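PDB 5IJP: putative uncharacterized protein from Chaetomium thermophilum, which binds inositol hexakisphosphate through its SPX domain, probably sensing inositol polyphosphates for the control of cellular phosphate balance. Local coordinates for residues 24-29 and 145-150. Sequence-based numbering, arbitrary orientation.
Sequences GLKADL and IKKHDK. With IHP (inositol hexakisphosphate), chain C.
Lys26 and Lys147 meet where helix segments 24-29 and 145-150 run almost parallel, their directions 9° apart and their axes 10.6 Å from each other at closest approach. The pair belongs to the SPX domain. Segment 24-29 is part of the short helix 22-30 of the N-terminal helical hairpin, and segment 145-150 lies near the end of the long bundle helix 110-151. Side chains alone bridge the gap. Lys147 has CG anti to its backbone N (chi1 -165°), which carries its CD to 3.8 Å from CG of Lys26. Bends at chi3 and chi4 then place CE and turn NZ to the phosphates. NZ of Lys147 donates to O41 of inositol hexakisphosphate at 2.8 Å and, weakly, to O43 on another phosphate. NZ of Lys26 bonds to O25 at 3.1 Å and only weakly to the ester oxygen O13. NZ of Lys26 and NZ of Lys147 are 4.7 Å apart, a closeness the phosphates probably offset. Tyr22, Lys30 and the backbone N of Met1, Phe3 and Gly4 bind the same ligand.

On the Leu29 side the contact is apolar. Leu29 sends CD1 to CD of Lys147, while CD2 of Leu29 meets the His148 ring edge near its plane, 3.5 Å from CD2 of His148. Phe58 of helix 52-97 packs nearly parallel to that ring, and OE1 of Glu55 is hydrogen-bonded to NE2 of His148. ND1 of His148 donates to OD1 of Asp149 at 3.2 Å, nearly straight at 168°, with OD1 in the ring plane.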
ATOM      1  N   GLY A  24      -8.086  -6.859  14.159  1.00 75.52           N
ATOM      2  CA  GLY A  24      -7.285  -6.760  15.374  1.00 75.38           C
ATOM      3  C   GLY A  24      -7.389  -5.398  16.031  1.00 77.62           C
ATOM      4  O   GLY A  24      -7.506  -5.309  17.257  1.00 77.85           O
ATOM      5  N   LEU A  25      -7.357  -4.327  15.212  1.00 72.39           N
ATOM      6  CA  LEU A  25      -7.475  -2.937  15.666  1.00 71.09           C
ATOM      7  C   LEU A  25      -8.912  -2.614  16.092  1.00 75.30           C
ATOM      8  O   LEU A  25      -9.107  -1.822  17.016  1.00 74.78           O
ATOM      9  CB  LEU A  25      -6.997  -1.953  14.580  1.00 69.68           C
ATOM     10  CG  LEU A  25      -5.487  -1.885  14.325  1.00 73.76           C
ATOM     11  CD1 LEU A  25      -5.196  -1.514  12.888  1.00 72.98           C
ATOM     12  CD2 LEU A  25      -4.802  -0.909  15.272  1.00 76.11           C
ATOM     13  N   LYS A  26      -9.908  -3.236  15.422  1.00 72.55           N
ATOM     14  CA  LYS A  26     -11.341  -3.084  15.705  1.00 73.28           C
ATOM     15  C   LYS A  26     -11.662  -3.685  17.080  1.00 78.25           C
ATOM     16  O   LYS A  26     -12.440  -3.100  17.836  1.00 78.15           O
ATOM     17  CB  LYS A  26     -12.174  -3.782  14.616  1.00 76.75           C
ATOM     18  CG  LYS A  26     -13.613  -3.284  14.496  1.00 92.16           C
ATOM     19  CD  LYS A  26     -14.495  -4.235  13.676  1.00104.03           C
ATOM     20  CE  LYS A  26     -14.306  -4.113  12.180  1.00114.16           C
ATOM     21  NZ  LYS A  26     -15.088  -5.137  11.440  1.00124.97           N
ATOM     22  N   ALA A  27     -11.047  -4.846  17.396  1.00 75.58           N
ATOM     23  CA  ALA A  27     -11.199  -5.560  18.665  1.00 76.95           C
ATOM     24  C   ALA A  27     -10.556  -4.783  19.817  1.00 80.31           C
ATOM     25  O   ALA A  27     -11.052  -4.842  20.944  1.00 81.07           O
ATOM     26  CB  ALA A  27     -10.580  -6.946  18.559  1.00 79.00           C
ATOM     27  N   ASP A  28      -9.462  -4.047  19.526  1.00 75.38           N
ATOM     28  CA  ASP A  28      -8.720  -3.218  20.481  1.00 74.80           C
ATOM     29  C   ASP A  28      -9.557  -2.019  20.951  1.00 77.93           C
ATOM     30  O   ASP A  28      -9.405  -1.580  22.092  1.00 77.95           O
ATOM     31  CB  ASP A  28      -7.397  -2.742  19.858  1.00 75.51           C
ATOM     32  CG  ASP A  28      -6.411  -2.189  20.865  1.00 86.54           C
ATOM     33  OD1 ASP A  28      -5.702  -2.995  21.505  1.00 88.53           O
ATOM     34  OD2 ASP A  28      -6.339  -0.949  21.006  1.00 91.78           O
ATOM     35  N   LEU A  29     -10.444  -1.506  20.070  1.00 73.60           N
ATOM     36  CA  LEU A  29     -11.344  -0.379  20.345  1.00 73.14           C
ATOM     37  C   LEU A  29     -12.444  -0.759  21.339  1.00 78.36           C
ATOM     38  O   LEU A  29     -12.951   0.107  22.053  1.00 78.24           O
ATOM     39  CB  LEU A  29     -11.976   0.142  19.042  1.00 72.60           C
ATOM     40  CG  LEU A  29     -11.045   0.843  18.051  1.00 75.89           C
ATOM     41  CD1 LEU A  29     -11.693   0.957  16.687  1.00 75.94           C
ATOM     42  CD2 LEU A  29     -10.639   2.212  18.550  1.00 77.74           C
ATOM     43  N   ILE A 145      -9.304   4.732  11.651  1.00 70.24           N
ATOM     44  CA  ILE A 145      -9.059   5.995  12.359  1.00 70.16           C
ATOM     45  C   ILE A 145     -10.394   6.730  12.581  1.00 75.22           C
ATOM     46  O   ILE A 145     -10.628   7.235  13.681  1.00 75.27           O
ATOM     47  CB  ILE A 145      -7.945   6.853  11.679  1.00 72.90           C
ATOM     48  CG1 ILE A 145      -6.552   6.261  11.996  1.00 72.52           C
ATOM     49  CG2 ILE A 145      -8.007   8.338  12.091  1.00 74.43           C
ATOM     50  CD1 ILE A 145      -5.459   6.516  10.952  1.00 79.15           C
ATOM     51  N   LYS A 146     -11.285   6.731  11.562  1.00 72.49           N
ATOM     52  CA  LYS A 146     -12.612   7.347  11.666  1.00 73.80           C
ATOM     53  C   LYS A 146     -13.511   6.538  12.613  1.00 78.29           C
ATOM     54  O   LYS A 146     -14.364   7.122  13.284  1.00 79.03           O
ATOM     55  CB  LYS A 146     -13.273   7.510  10.290  1.00 77.35           C
ATOM     56  CG  LYS A 146     -14.192   8.724  10.224  1.00 93.38           C
ATOM     57  CD  LYS A 146     -15.301   8.565   9.201  1.00105.22           C
ATOM     58  CE  LYS A 146     -16.261   9.727   9.261  1.00118.65           C
ATOM     59  NZ  LYS A 146     -17.494   9.468   8.475  1.00130.48           N
ATOM     60  N   LYS A 147     -13.298   5.202  12.677  1.00 74.24           N
ATOM     61  CA  LYS A 147     -14.021   4.282  13.561  1.00 74.64           C
ATOM     62  C   LYS A 147     -13.643   4.581  15.017  1.00 78.00           C
ATOM     63  O   LYS A 147     -14.507   4.529  15.892  1.00 78.57           O
ATOM     64  CB  LYS A 147     -13.690   2.822  13.206  1.00 76.98           C
ATOM     65  CG  LYS A 147     -14.647   1.794  13.810  1.00 93.80           C
ATOM     66  CD  LYS A 147     -14.155   0.361  13.603  1.00104.71           C
ATOM     67  CE  LYS A 147     -14.706  -0.302  12.359  1.00117.81           C
ATOM     68  NZ  LYS A 147     -16.120  -0.730  12.535  1.00129.98           N
ATOM     69  N   HIS A 148     -12.352   4.910  15.261  1.00 73.24           N
ATOM     70  CA  HIS A 148     -11.799   5.273  16.569  1.00 72.80           C
ATOM     71  C   HIS A 148     -12.429   6.585  17.055  1.00 77.63           C
ATOM     72  O   HIS A 148     -12.864   6.663  18.203  1.00 77.74           O
ATOM     73  CB  HIS A 148     -10.261   5.388  16.484  1.00 72.44           C
ATOM     74  CG  HIS A 148      -9.612   5.980  17.699  1.00 75.86           C
ATOM     75  ND1 HIS A 148      -9.356   7.335  17.790  1.00 77.83           N
ATOM     76  CD2 HIS A 148      -9.181   5.379  18.831  1.00 77.69           C
ATOM     77  CE1 HIS A 148      -8.794   7.514  18.973  1.00 77.49           C
ATOM     78  NE2 HIS A 148      -8.661   6.365  19.632  1.00 77.78           N
ATOM     79  N   ASP A 149     -12.501   7.597  16.165  1.00 74.66           N
ATOM     80  CA  ASP A 149     -13.077   8.918  16.434  1.00 75.73           C
ATOM     81  C   ASP A 149     -14.588   8.864  16.701  1.00 81.16           C
ATOM     82  O   ASP A 149     -15.105   9.710  17.432  1.00 81.81           O
ATOM     83  CB  ASP A 149     -12.768   9.883  15.275  1.00 77.82           C
ATOM     84  CG  ASP A 149     -11.294  10.187  15.044  1.00 86.46           C
ATOM     85  OD1 ASP A 149     -10.437   9.485  15.632  1.00 85.70           O
ATOM     86  OD2 ASP A 149     -10.997  11.126  14.276  1.00 92.94           O
ATOM     87  N   LYS A 150     -15.284   7.871  16.112  1.00 78.09           N
ATOM     88  CA  LYS A 150     -16.729   7.673  16.260  1.00 79.63           C
ATOM     89  C   LYS A 150     -17.105   6.843  17.492  1.00 84.00           C
ATOM     90  O   LYS A 150     -18.108   7.150  18.134  1.00 85.17           O
ATOM     91  CB  LYS A 150     -17.328   7.053  14.986  1.00 82.76           C
ATOM     92  CG  LYS A 150     -17.594   8.065  13.872  1.00 97.13           C
ATOM     93  CD  LYS A 150     -18.002   7.397  12.553  1.00107.11           C
ATOM     94  CE  LYS A 150     -19.478   7.075  12.444  1.00119.39           C
ATOM     95  NZ  LYS A 150     -20.304   8.294  12.237  1.00130.16           N
TER
HETATM   96  C1  IHP C 302     -19.216  -2.472  12.011  1.00210.25           C
HETATM   97  C2  IHP C 302     -19.508  -2.393  10.518  1.00210.68           C
HETATM   98  C3  IHP C 302     -18.709  -3.419   9.727  1.00210.14           C
HETATM   99  C4  IHP C 302     -18.900  -4.826  10.280  1.00211.99           C
HETATM  100  C5  IHP C 302     -18.603  -4.899  11.771  1.00211.68           C
HETATM  101  C6  IHP C 302     -19.426  -3.881  12.548  1.00212.08           C
HETATM  102  O11 IHP C 302     -20.134  -1.589  12.690  1.00211.18           O
HETATM  103  P1  IHP C 302     -19.878  -0.535  13.901  1.00209.93           P
HETATM  104  O21 IHP C 302     -21.041   0.393  14.030  1.00211.58           O
HETATM  105  O31 IHP C 302     -19.655  -1.384  15.155  1.00209.90           O
HETATM  106  O41 IHP C 302     -18.571   0.195  13.573  1.00207.42           O
HETATM  107  O12 IHP C 302     -19.141  -1.076  10.055  1.00209.05           O
HETATM  108  P2  IHP C 302     -20.126   0.020   9.346  1.00210.43           P
HETATM  109  O22 IHP C 302     -20.663   0.894  10.481  1.00210.62           O
HETATM  110  O32 IHP C 302     -21.215  -0.648   8.566  1.00213.25           O
HETATM  111  O42 IHP C 302     -19.221   0.889   8.468  1.00208.75           O
HETATM  112  O13 IHP C 302     -17.308  -3.074   9.782  1.00206.97           O
HETATM  113  P3  IHP C 302     -16.320  -2.535   8.627  1.00204.90           P
HETATM  114  O23 IHP C 302     -15.371  -3.611   8.236  1.00204.20           O
HETATM  115  O33 IHP C 302     -17.188  -2.055   7.459  1.00206.33           O
HETATM  116  O43 IHP C 302     -15.622  -1.314   9.221  1.00202.98           O
HETATM  117  O14 IHP C 302     -17.996  -5.714   9.590  1.00211.38           O
HETATM  118  P4  IHP C 302     -18.368  -6.671   8.292  1.00213.25           P
HETATM  119  O24 IHP C 302     -17.129  -6.649   7.391  1.00211.18           O
HETATM  120  O34 IHP C 302     -18.722  -8.046   8.751  1.00215.47           O
HETATM  121  O44 IHP C 302     -19.513  -5.989   7.530  1.00214.93           O
HETATM  122  O15 IHP C 302     -18.964  -6.217  12.235  1.00213.98           O
HETATM  123  P5  IHP C 302     -18.092  -7.436  12.794  1.00214.23           P
HETATM  124  O25 IHP C 302     -16.822  -6.838  13.414  1.00211.53           O
HETATM  125  O35 IHP C 302     -17.681  -8.260  11.570  1.00214.85           O
HETATM  126  O45 IHP C 302     -18.892  -8.227  13.776  1.00216.64           O
HETATM  127  O16 IHP C 302     -18.984  -3.902  13.922  1.00211.67           O
HETATM  128  P6  IHP C 302     -19.385  -4.767  15.207  1.00213.59           P
HETATM  129  O26 IHP C 302     -20.423  -5.804  14.752  1.00216.58           O
HETATM  130  O36 IHP C 302     -19.898  -3.873  16.288  1.00213.68           O
HETATM  131  O46 IHP C 302     -18.116  -5.518  15.617  1.00212.57           O